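VP5 (Halorubrum pleomorphic virus 2, PDB 6QGI) is the envelope protein of a haloarchaeal pleomorphic virus and probably mediates fusion of the viral membrane with that of the host cell. Local coordinates at residues Ala347-Val352 / Gln433-Gln438; Ala2-Val7 / Glu373-Thr378; Arg301-Thr306 / Phe443-Leu448; Lys115-Ser120 / Val221-Ser226. All blocks are in the same frame, centred on the assembly; numbering follows the deposited sequence.

Interaction 1 of 4, residues Ala347-Val352 / Gln433-Gln438; sequences ADMSLV and QYETIQ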
# COMPACT_ATOMS: atom_id res chain seq x y z
N ALA A 347 -2.87 -0.30 13.58
CA ALA A 347 -3.48 -1.11 14.63
C ALA A 347 -2.75 -2.41 14.86
O ALA A 347 -2.06 -2.91 13.98
CB ALA A 347 -4.93 -1.41 14.25
N ASP A 348 -2.95 -2.97 16.06
CA ASP A 348 -2.40 -4.28 16.41
C ASP A 348 -3.40 -5.32 15.91
O ASP A 348 -4.48 -5.48 16.49
CB ASP A 348 -2.13 -4.40 17.93
CG ASP A 348 -1.53 -5.73 18.36
OD1 ASP A 348 -1.29 -6.58 17.48
OD2 ASP A 348 -1.30 -5.91 19.57
N MET A 349 -3.05 -5.99 14.79
CA MET A 349 -3.87 -7.01 14.13
C MET A 349 -4.19 -8.18 15.06
O MET A 349 -5.19 -8.87 14.84
CB MET A 349 -3.20 -7.53 12.84
CG MET A 349 -3.02 -6.45 11.78
SD MET A 349 -4.57 -5.71 11.21
CE MET A 349 -4.12 -3.98 11.25
N SER A 350 -3.39 -8.36 16.12
CA SER A 350 -3.59 -9.40 17.13
C SER A 350 -4.85 -9.10 17.98
O SER A 350 -5.33 -9.99 18.70
CB SER A 350 -2.36 -9.53 18.02
OG SER A 350 -2.35 -10.77 18.70
N LEU A 351 -5.40 -7.87 17.88
CA LEU A 351 -6.57 -7.45 18.64
C LEU A 351 -7.87 -7.43 17.78
O LEU A 351 -8.91 -7.00 18.29
CB LEU A 351 -6.33 -6.09 19.31
CG LEU A 351 -5.23 -6.03 20.38
CD1 LEU A 351 -4.90 -4.61 20.76
CD2 LEU A 351 -5.60 -6.84 21.62
N VAL A 352 -7.82 -7.95 16.53
CA VAL A 352 -9.00 -8.02 15.66
C VAL A 352 -10.04 -9.00 16.26
O VAL A 352 -9.71 -10.12 16.65
CB VAL A 352 -8.65 -8.37 14.17
CG1 VAL A 352 -8.20 -9.82 13.99
CG2 VAL A 352 -9.82 -8.04 13.24
N GLN A 433 0.98 -7.65 16.54
CA GLN A 433 1.09 -7.56 15.09
C GLN A 433 0.63 -6.19 14.62
O GLN A 433 -0.37 -6.07 13.92
CB GLN A 433 0.29 -8.68 14.40
CG GLN A 433 0.91 -10.06 14.50
CD GLN A 433 0.29 -11.04 13.53
OE1 GLN A 433 -0.83 -10.86 13.04
NE2 GLN A 433 1.02 -12.11 13.24
N TYR A 434 1.37 -5.14 15.03
CA TYR A 434 1.08 -3.76 14.65
C TYR A 434 1.35 -3.59 13.17
O TYR A 434 2.40 -4.00 12.68
CB TYR A 434 1.92 -2.78 15.47
CG TYR A 434 1.39 -2.54 16.87
CD1 TYR A 434 0.46 -1.55 17.13
CD2 TYR A 434 1.84 -3.31 17.94
CE1 TYR A 434 -0.01 -1.31 18.43
CE2 TYR A 434 1.37 -3.10 19.23
CZ TYR A 434 0.44 -2.09 19.48
OH TYR A 434 -0.03 -1.88 20.75
N GLU A 435 0.36 -3.04 12.44
CA GLU A 435 0.43 -2.82 10.99
C GLU A 435 -0.39 -1.61 10.59
O GLU A 435 -1.33 -1.25 11.31
CB GLU A 435 -0.08 -4.06 10.22
CG GLU A 435 0.66 -5.36 10.48
CD GLU A 435 0.04 -6.61 9.90
OE1 GLU A 435 0.41 -7.72 10.35
OE2 GLU A 435 -0.82 -6.49 8.99
N THR A 436 -0.07 -1.01 9.43
CA THR A 436 -0.81 0.12 8.86
C THR A 436 -1.58 -0.40 7.66
O THR A 436 -1.00 -1.00 6.75
CB THR A 436 0.11 1.28 8.51
OG1 THR A 436 0.80 1.70 9.69
CG2 THR A 436 -0.64 2.47 7.91
N ILE A 437 -2.90 -0.17 7.67
CA ILE A 437 -3.82 -0.59 6.61
C ILE A 437 -4.49 0.65 6.01
O ILE A 437 -4.63 1.66 6.69
CB ILE A 437 -4.86 -1.62 7.13
CG1 ILE A 437 -5.74 -1.05 8.27
CG2 ILE A 437 -4.17 -2.92 7.55
CD1 ILE A 437 -7.04 -1.75 8.53
N GLN A 438 -4.89 0.57 4.73
CA GLN A 438 -5.61 1.67 4.09
C GLN A 438 -7.08 1.29 4.08
O GLN A 438 -7.43 0.27 3.48
CB GLN A 438 -5.08 1.98 2.68
CG GLN A 438 -5.80 3.18 2.05
CD GLN A 438 -5.33 3.50 0.65
OE1 GLN A 438 -4.14 3.67 0.40
NE2 GLN A 438 -6.26 3.60 -0.28
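The backbones of strands 343-355 and 434-439 run antiparallel, in an edge-to-edge beta pairing that ends where segment 347-352 coils into a 3-10 segment at 349-351. A347 and E435 make the hydrogen-bonded pair, A347 N to E435 O and E435 N to A347 O each measuring 2.9 Å, and D348 faces Y434 in the adjoining non-hydrogen-bonded pair. Beyond the strand comes M349 N to Q433 O at 2.8 Å, with the donor above the carbonyl plane.

Aspartate suits position 348 because its carboxylate is short enough to reach forward to the backbone N-H two residues on. With CG anti to the backbone N (chi1 -179°), OD1 takes two N-H groups, Q433 N from across the contact at 2.7 Å and S350 N at 3.1 Å. The second bond closes an Asx turn; both donors come from above the carboxylate plane, and two N-H groups on one oxygen would be expected to stabilise the ionised form. The same side chain covers Y434: D348 CB stands 3.7 Å from the ring centroid, a CH-pi contact over the centre of one face, and the carboxylate stacks on the ring with the two planes 24° apart. M349 uses its flexible chain differently: bent at chi2 and chi3, it crosses E435 at about a right angle and reaches I437, two residues on from E435, M349 CE lying 3.8 Å from I437 CG2.

Interaction 2 of 4, residues Ala2-Val7 / Glu373-Thr378; sequences APLVGV and EPYSGT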
# COMPACT_ATOMS: atom_id res chain seq x y z
N ALA A 2 -8.99 -16.55 3.30
CA ALA A 2 -9.21 -15.17 2.88
C ALA A 2 -8.28 -14.22 3.66
O ALA A 2 -8.14 -14.39 4.88
CB ALA A 2 -10.67 -14.78 3.11
N PRO A 3 -7.63 -13.22 3.01
CA PRO A 3 -6.76 -12.30 3.77
C PRO A 3 -7.58 -11.40 4.72
O PRO A 3 -8.60 -10.84 4.31
CB PRO A 3 -6.05 -11.49 2.68
CG PRO A 3 -6.95 -11.56 1.49
CD PRO A 3 -7.67 -12.87 1.57
N LEU A 4 -7.14 -11.33 6.00
CA LEU A 4 -7.76 -10.55 7.09
C LEU A 4 -7.92 -9.07 6.71
O LEU A 4 -8.99 -8.51 6.89
CB LEU A 4 -6.89 -10.69 8.37
CG LEU A 4 -7.26 -9.86 9.62
CD1 LEU A 4 -8.61 -10.28 10.19
CD2 LEU A 4 -6.18 -9.96 10.68
N VAL A 5 -6.84 -8.45 6.21
CA VAL A 5 -6.82 -7.04 5.82
C VAL A 5 -7.74 -6.84 4.60
O VAL A 5 -8.59 -5.94 4.61
CB VAL A 5 -5.37 -6.56 5.56
CG1 VAL A 5 -5.34 -5.17 4.92
CG2 VAL A 5 -4.55 -6.59 6.84
N GLY A 6 -7.56 -7.67 3.58
CA GLY A 6 -8.31 -7.60 2.33
C GLY A 6 -9.80 -7.86 2.41
O GLY A 6 -10.58 -7.15 1.77
N VAL A 7 -10.21 -8.89 3.17
CA VAL A 7 -11.62 -9.29 3.27
C VAL A 7 -12.23 -8.86 4.62
O VAL A 7 -13.26 -8.18 4.62
CB VAL A 7 -11.80 -10.81 3.02
CG1 VAL A 7 -13.28 -11.20 3.08
CG2 VAL A 7 -11.18 -11.23 1.69
N GLU A 373 -15.31 -18.16 3.97
CA GLU A 373 -13.88 -18.41 4.18
C GLU A 373 -13.37 -17.72 5.45
O GLU A 373 -13.54 -16.51 5.58
CB GLU A 373 -13.08 -17.93 2.96
CG GLU A 373 -11.75 -18.62 2.75
CD GLU A 373 -11.19 -18.59 1.34
OE1 GLU A 373 -11.64 -17.75 0.53
OE2 GLU A 373 -10.30 -19.42 1.04
N PRO A 374 -12.75 -18.47 6.40
CA PRO A 374 -12.21 -17.80 7.61
C PRO A 374 -11.01 -16.92 7.25
O PRO A 374 -10.34 -17.17 6.25
CB PRO A 374 -11.84 -18.96 8.53
CG PRO A 374 -11.60 -20.11 7.62
CD PRO A 374 -12.46 -19.92 6.41
N TYR A 375 -10.77 -15.88 8.04
CA TYR A 375 -9.70 -14.92 7.77
C TYR A 375 -8.33 -15.44 8.20
O TYR A 375 -8.24 -16.21 9.15
CB TYR A 375 -10.00 -13.57 8.44
CG TYR A 375 -11.38 -13.04 8.14
CD1 TYR A 375 -11.87 -12.98 6.84
CD2 TYR A 375 -12.19 -12.55 9.17
CE1 TYR A 375 -13.15 -12.49 6.57
CE2 TYR A 375 -13.46 -12.04 8.90
CZ TYR A 375 -13.94 -12.01 7.60
OH TYR A 375 -15.19 -11.52 7.33
N SER A 376 -7.27 -15.00 7.49
CA SER A 376 -5.88 -15.39 7.77
C SER A 376 -5.42 -14.83 9.11
O SER A 376 -5.76 -13.70 9.47
CB SER A 376 -4.95 -14.93 6.65
OG SER A 376 -4.98 -13.53 6.48
N GLY A 377 -4.68 -15.65 9.84
CA GLY A 377 -4.16 -15.30 11.16
C GLY A 377 -5.21 -15.22 12.25
O GLY A 377 -4.92 -14.73 13.34
N THR A 378 -6.45 -15.68 11.95
CA THR A 378 -7.56 -15.69 12.90
C THR A 378 -8.06 -17.13 13.13
O THR A 378 -7.60 -18.07 12.47
CB THR A 378 -8.72 -14.75 12.46
OG1 THR A 378 -9.43 -15.30 11.35
CG2 THR A 378 -8.28 -13.33 12.18
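Y375 O is gripped twice, both times by T378: T378 OG1 donates to it at 2.7 Å, and T378 N adds a weak bond at 3.4 Å that belongs to the type II beta turn from Y375 to T378. Glycine fits the third place of this turn, since G377 has a positive phi of 71°. T378 OG1 takes the crowded position between its own backbone N and carbonyl carbon (chi1 72°), and so reaches Y375 O.

The N-terminal segment lies against the turn and the residue before it through three bonds. S376 N gives to A2 O at 2.8 Å, nearly along the C=O axis; A2 N gives to P374 O at 3.3 Å; and S376 OG accepts from L4 N at 3.1 Å, so a small hydroxyl reaches the amide just after P3. L4 CD1 meets T378 CG2 at 3.7 Å, while V7 CG1 touches Y375 CE1, also at 3.7 Å. E373 OE2 is held by I1 N, the chain's first residue.

The short, weakly bonded helix 4-8 is thus tied to the loop leading into strand 378-384, and the Y375 ring packs edge-to-face with F425 of strand 418-427 and with W356.

Interaction 3 of 4, residues Arg301-Thr306 / Phe443-Leu448; sequences REATIT and FTIDKL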
# COMPACT_ATOMS: atom_id res chain seq x y z
N ARG A 301 -5.03 9.79 19.84
CA ARG A 301 -6.39 9.31 20.06
C ARG A 301 -6.62 7.93 19.45
O ARG A 301 -6.69 7.79 18.22
CB ARG A 301 -7.44 10.31 19.56
CG ARG A 301 -7.79 11.37 20.60
CD ARG A 301 -7.98 12.74 19.98
NE ARG A 301 -6.70 13.30 19.54
CZ ARG A 301 -6.22 14.48 19.94
NH1 ARG A 301 -5.04 14.90 19.51
NH2 ARG A 301 -6.93 15.25 20.76
N GLU A 302 -6.72 6.91 20.32
CA GLU A 302 -6.97 5.53 19.94
C GLU A 302 -8.46 5.38 19.68
O GLU A 302 -9.29 5.75 20.51
CB GLU A 302 -6.49 4.54 21.02
CG GLU A 302 -6.36 3.11 20.52
CD GLU A 302 -6.26 2.05 21.60
OE1 GLU A 302 -5.19 1.93 22.22
OE2 GLU A 302 -7.27 1.33 21.81
N ALA A 303 -8.79 4.85 18.50
CA ALA A 303 -10.17 4.67 18.08
C ALA A 303 -10.46 3.22 17.78
O ALA A 303 -9.68 2.56 17.10
CB ALA A 303 -10.45 5.50 16.85
N THR A 304 -11.60 2.72 18.30
CA THR A 304 -12.07 1.37 18.03
C THR A 304 -13.08 1.52 16.88
O THR A 304 -14.03 2.30 17.00
CB THR A 304 -12.63 0.68 19.29
OG1 THR A 304 -13.72 1.45 19.81
CG2 THR A 304 -11.57 0.48 20.37
N ILE A 305 -12.82 0.85 15.75
CA ILE A 305 -13.68 0.95 14.56
C ILE A 305 -14.39 -0.38 14.27
O ILE A 305 -13.91 -1.44 14.67
CB ILE A 305 -12.89 1.43 13.30
CG1 ILE A 305 -11.69 0.51 12.96
CG2 ILE A 305 -12.47 2.89 13.45
CD1 ILE A 305 -11.17 0.58 11.52
N THR A 306 -15.53 -0.30 13.58
CA THR A 306 -16.29 -1.46 13.14
C THR A 306 -16.42 -1.33 11.64
O THR A 306 -17.03 -0.37 11.16
CB THR A 306 -17.65 -1.59 13.86
OG1 THR A 306 -17.43 -1.88 15.23
CG2 THR A 306 -18.54 -2.69 13.27
N PHE A 443 -16.78 2.16 7.68
CA PHE A 443 -16.48 1.83 9.07
C PHE A 443 -17.12 2.85 10.01
O PHE A 443 -17.32 4.01 9.64
CB PHE A 443 -14.94 1.80 9.28
CG PHE A 443 -14.25 3.14 9.10
CD1 PHE A 443 -13.85 3.57 7.83
CD2 PHE A 443 -14.03 3.98 10.18
CE1 PHE A 443 -13.25 4.82 7.66
CE2 PHE A 443 -13.42 5.23 10.00
CZ PHE A 443 -13.03 5.64 8.75
N THR A 444 -17.39 2.42 11.25
CA THR A 444 -17.98 3.28 12.27
C THR A 444 -17.05 3.35 13.48
O THR A 444 -16.59 2.31 13.96
CB THR A 444 -19.39 2.76 12.65
OG1 THR A 444 -20.12 2.44 11.47
CG2 THR A 444 -20.17 3.74 13.52
N ILE A 445 -16.78 4.56 13.98
CA ILE A 445 -15.96 4.76 15.17
C ILE A 445 -16.87 4.50 16.37
O ILE A 445 -17.74 5.31 16.66
CB ILE A 445 -15.30 6.17 15.19
CG1 ILE A 445 -14.39 6.38 13.95
CG2 ILE A 445 -14.52 6.38 16.48
CD1 ILE A 445 -14.07 7.80 13.61
N ASP A 446 -16.73 3.34 17.03
CA ASP A 446 -17.56 2.99 18.18
C ASP A 446 -17.15 3.77 19.42
O ASP A 446 -17.99 4.04 20.28
CB ASP A 446 -17.49 1.48 18.48
CG ASP A 446 -18.16 0.57 17.47
OD1 ASP A 446 -18.91 1.08 16.61
OD2 ASP A 446 -17.94 -0.65 17.55
N LYS A 447 -15.85 4.14 19.51
CA LYS A 447 -15.26 4.88 20.62
C LYS A 447 -13.95 5.57 20.21
O LYS A 447 -13.23 5.08 19.34
CB LYS A 447 -14.99 3.92 21.79
CG LYS A 447 -15.02 4.56 23.18
CD LYS A 447 -13.94 4.00 24.11
CE LYS A 447 -14.25 2.65 24.71
NZ LYS A 447 -13.08 2.10 25.44
N LEU A 448 -13.66 6.71 20.86
CA LEU A 448 -12.43 7.51 20.74
C LEU A 448 -11.87 7.72 22.14
O LEU A 448 -12.62 8.12 23.04
CB LEU A 448 -12.69 8.88 20.07
CG LEU A 448 -13.05 8.90 18.59
CD1 LEU A 448 -13.44 10.28 18.17
CD2 LEU A 448 -11.88 8.52 17.75
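The F443 ring is met obliquely by the CG2 methyl on the beta-branch of I305, I305 CG2 to F443 CD2 being 3.8 Å. The other flat group, the D446 carboxylate, is approached from above its plane by a hydroxyl: T306 OG1 donates to D446 OD2 at 2.7 Å, lying 40° out of the plane. T306 is on the polar face with T304, T444 and K447, and the bulge residue D446 turns its carboxylate to it. T304 and K447 lie side by side there, T304 OG1 being 3.4 Å from K447 CB.

Between the two sets of side chains, strands 301-307 and 443-450 pair antiparallel. T306 and T444 form a complete hydrogen-bonded pair, T306 N to T444 O and T444 N to T306 O both at 2.8 Å. At T304 the two bonds are shared out differently: T304 N gives to K447 O at 3.1 Å, but T304 O receives D446 N at 2.9 Å. The register therefore slips by one residue, and D446, with phi -74° and psi -29°, is the extra residue that leaves the extended conformation.

A303, I305, I445 and L448 point to the opposite, buried face. Alanine is small enough for L448 CD2 to come within 3.5 Å of A303 CB. I305 CG2 lies 4.0 Å from I445 CG1, so the two beta-branched side chains pack on each other beside F443. F318 of strand 312-320 and Y334 of strand 333-334 pack against this apolar group. Strand 301-307 thus lies between strands 312-320 and 443-450, and with the latter forms an antiparallel pair, polar on the T304-T306 side and apolar on the A303-I305 side, broken by a beta bulge.

Interaction 4 of 4, residues Lys115-Ser120 / Val221-Ser226; sequences KTWNES and VYLNAS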
# COMPACT_ATOMS: atom_id res chain seq x y z
N LYS A 115 10.67 -0.20 -10.99
CA LYS A 115 11.11 -1.57 -10.70
C LYS A 115 9.90 -2.44 -10.34
O LYS A 115 9.86 -3.62 -10.71
CB LYS A 115 12.15 -1.60 -9.58
CG LYS A 115 13.58 -1.37 -10.01
CD LYS A 115 14.53 -1.35 -8.82
CE LYS A 115 15.83 -0.67 -9.15
NZ LYS A 115 16.64 -1.45 -10.13
N THR A 116 8.92 -1.85 -9.64
CA THR A 116 7.66 -2.49 -9.24
C THR A 116 6.87 -2.87 -10.49
O THR A 116 6.31 -3.96 -10.54
CB THR A 116 6.86 -1.56 -8.31
OG1 THR A 116 7.69 -1.16 -7.22
CG2 THR A 116 5.58 -2.20 -7.77
N TRP A 117 6.86 -1.97 -11.52
CA TRP A 117 6.20 -2.19 -12.81
C TRP A 117 6.99 -3.23 -13.62
O TRP A 117 6.38 -4.11 -14.22
CB TRP A 117 6.06 -0.87 -13.61
CG TRP A 117 5.48 -1.03 -15.00
CD1 TRP A 117 6.18 -1.20 -16.16
CD2 TRP A 117 4.09 -1.04 -15.36
NE1 TRP A 117 5.31 -1.31 -17.22
CE2 TRP A 117 4.02 -1.22 -16.76
CE3 TRP A 117 2.89 -0.92 -14.64
CZ2 TRP A 117 2.80 -1.28 -17.45
CZ3 TRP A 117 1.69 -0.97 -15.32
CH2 TRP A 117 1.65 -1.14 -16.71
N ASN A 118 8.34 -3.13 -13.62
CA ASN A 118 9.24 -4.05 -14.32
C ASN A 118 9.09 -5.48 -13.83
O ASN A 118 8.97 -6.39 -14.66
CB ASN A 118 10.69 -3.58 -14.21
CG ASN A 118 10.98 -2.38 -15.06
OD1 ASN A 118 10.14 -1.91 -15.83
ND2 ASN A 118 12.18 -1.83 -14.91
N GLU A 119 9.01 -5.69 -12.49
CA GLU A 119 8.81 -7.01 -11.89
C GLU A 119 7.46 -7.61 -12.28
O GLU A 119 7.36 -8.82 -12.43
CB GLU A 119 8.95 -6.97 -10.36
CG GLU A 119 9.52 -8.25 -9.77
CD GLU A 119 10.87 -8.71 -10.30
OE1 GLU A 119 11.72 -7.85 -10.61
OE2 GLU A 119 11.07 -9.95 -10.41
N SER A 120 6.45 -6.75 -12.47
CA SER A 120 5.11 -7.18 -12.89
C SER A 120 5.11 -7.64 -14.36
O SER A 120 4.53 -8.68 -14.66
CB SER A 120 4.11 -6.04 -12.70
OG SER A 120 4.20 -5.38 -11.45
N VAL A 221 -8.40 -7.25 -13.16
CA VAL A 221 -7.56 -6.38 -13.98
C VAL A 221 -6.38 -5.96 -13.12
O VAL A 221 -6.54 -5.64 -11.94
CB VAL A 221 -8.32 -5.16 -14.57
CG1 VAL A 221 -7.47 -4.42 -15.60
CG2 VAL A 221 -9.63 -5.59 -15.19
N TYR A 222 -5.19 -6.00 -13.71
CA TYR A 222 -3.93 -5.61 -13.08
C TYR A 222 -3.01 -5.14 -14.20
O TYR A 222 -3.35 -5.34 -15.37
CB TYR A 222 -3.36 -6.78 -12.24
CG TYR A 222 -2.37 -7.69 -12.93
CD1 TYR A 222 -2.75 -8.48 -14.01
CD2 TYR A 222 -1.08 -7.85 -12.43
CE1 TYR A 222 -1.85 -9.35 -14.63
CE2 TYR A 222 -0.18 -8.74 -13.01
CZ TYR A 222 -0.57 -9.48 -14.12
OH TYR A 222 0.33 -10.32 -14.72
N LEU A 223 -1.88 -4.50 -13.87
CA LEU A 223 -0.93 -3.95 -14.85
C LEU A 223 -1.66 -2.95 -15.78
O LEU A 223 -1.37 -2.88 -16.98
CB LEU A 223 -0.22 -5.06 -15.66
CG LEU A 223 0.78 -5.90 -14.90
CD1 LEU A 223 1.31 -7.02 -15.76
CD2 LEU A 223 1.91 -5.08 -14.44
N ASN A 224 -2.62 -2.19 -15.21
CA ASN A 224 -3.41 -1.19 -15.91
C ASN A 224 -2.64 0.12 -15.90
O ASN A 224 -2.59 0.79 -14.87
CB ASN A 224 -4.81 -1.05 -15.27
CG ASN A 224 -5.79 -0.13 -15.98
OD1 ASN A 224 -5.53 0.44 -17.04
ND2 ASN A 224 -6.97 0.02 -15.40
N ALA A 225 -2.02 0.48 -17.04
CA ALA A 225 -1.20 1.70 -17.21
C ALA A 225 -1.98 2.99 -16.88
O ALA A 225 -1.37 3.99 -16.50
CB ALA A 225 -0.65 1.77 -18.62
N SER A 226 -3.33 2.96 -16.98
CA SER A 226 -4.26 4.04 -16.63
C SER A 226 -4.23 4.35 -15.14
O SER A 226 -4.67 5.44 -14.75
CB SER A 226 -5.69 3.65 -17.01
OG SER A 226 -5.92 3.90 -18.38
O HOH W 1 2.62 -10.16 -13.25
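The turn leading into helix 225-253, with N224 at its N-cap, packs here against helix 91-133. N224 OD1 accepts from S226 N in a weak capping bond of 3.3 Å, a task that suits the short asparagine amide. W117 projects from the other helix with CG anti to the backbone N (chi1 176°), which carries the six-membered part of its indole to segment 221-226. There W117 CH2 lies 3.5 Å from L223 O and 4.2 Å from A225 CB, while L223 CD2 stands over one face of the indole, offset toward the rim. L223 also packs on Y222, its CG over a face of that ring, toward the rim.

Y222 OH bridges the two segments through a water. The hydroxyl donates to water 1 at 2.7 Å, and the water donates to S120 O at 2.8 Å. The S120 hydroxyl turns back along its own helix, S120 OG to T116 O being 2.7 Å, and also accepts from N55 of helix 37-60.

W117 NE1 donates to G180 O, and the ring packs on V179 and V182 of strand 176-186, with W228 of helix 225-253 edge-to-face to it.

Overall arrangement
Interactions 1, 2 and 3 gather in the strand-rich part of the chain, while interaction 4 belongs to the helical part, on the opposite side of the chain's centre from interactions 1 and 3; its centre is about 27 Å from that of interaction 1 and 35 Å from that of interaction 3. Interactions 1 and 2, about 13 Å apart between centres, touch: V352 packs on L4 and T378, and I437 on V5. One strand of interaction 3, 443-450, directly follows strand 434-439. Along the sequence interactions 1 and 2 alternate, and interaction 4 closes before 1 and 3 open. The chain's start is therefore packed on strands far along the sequence.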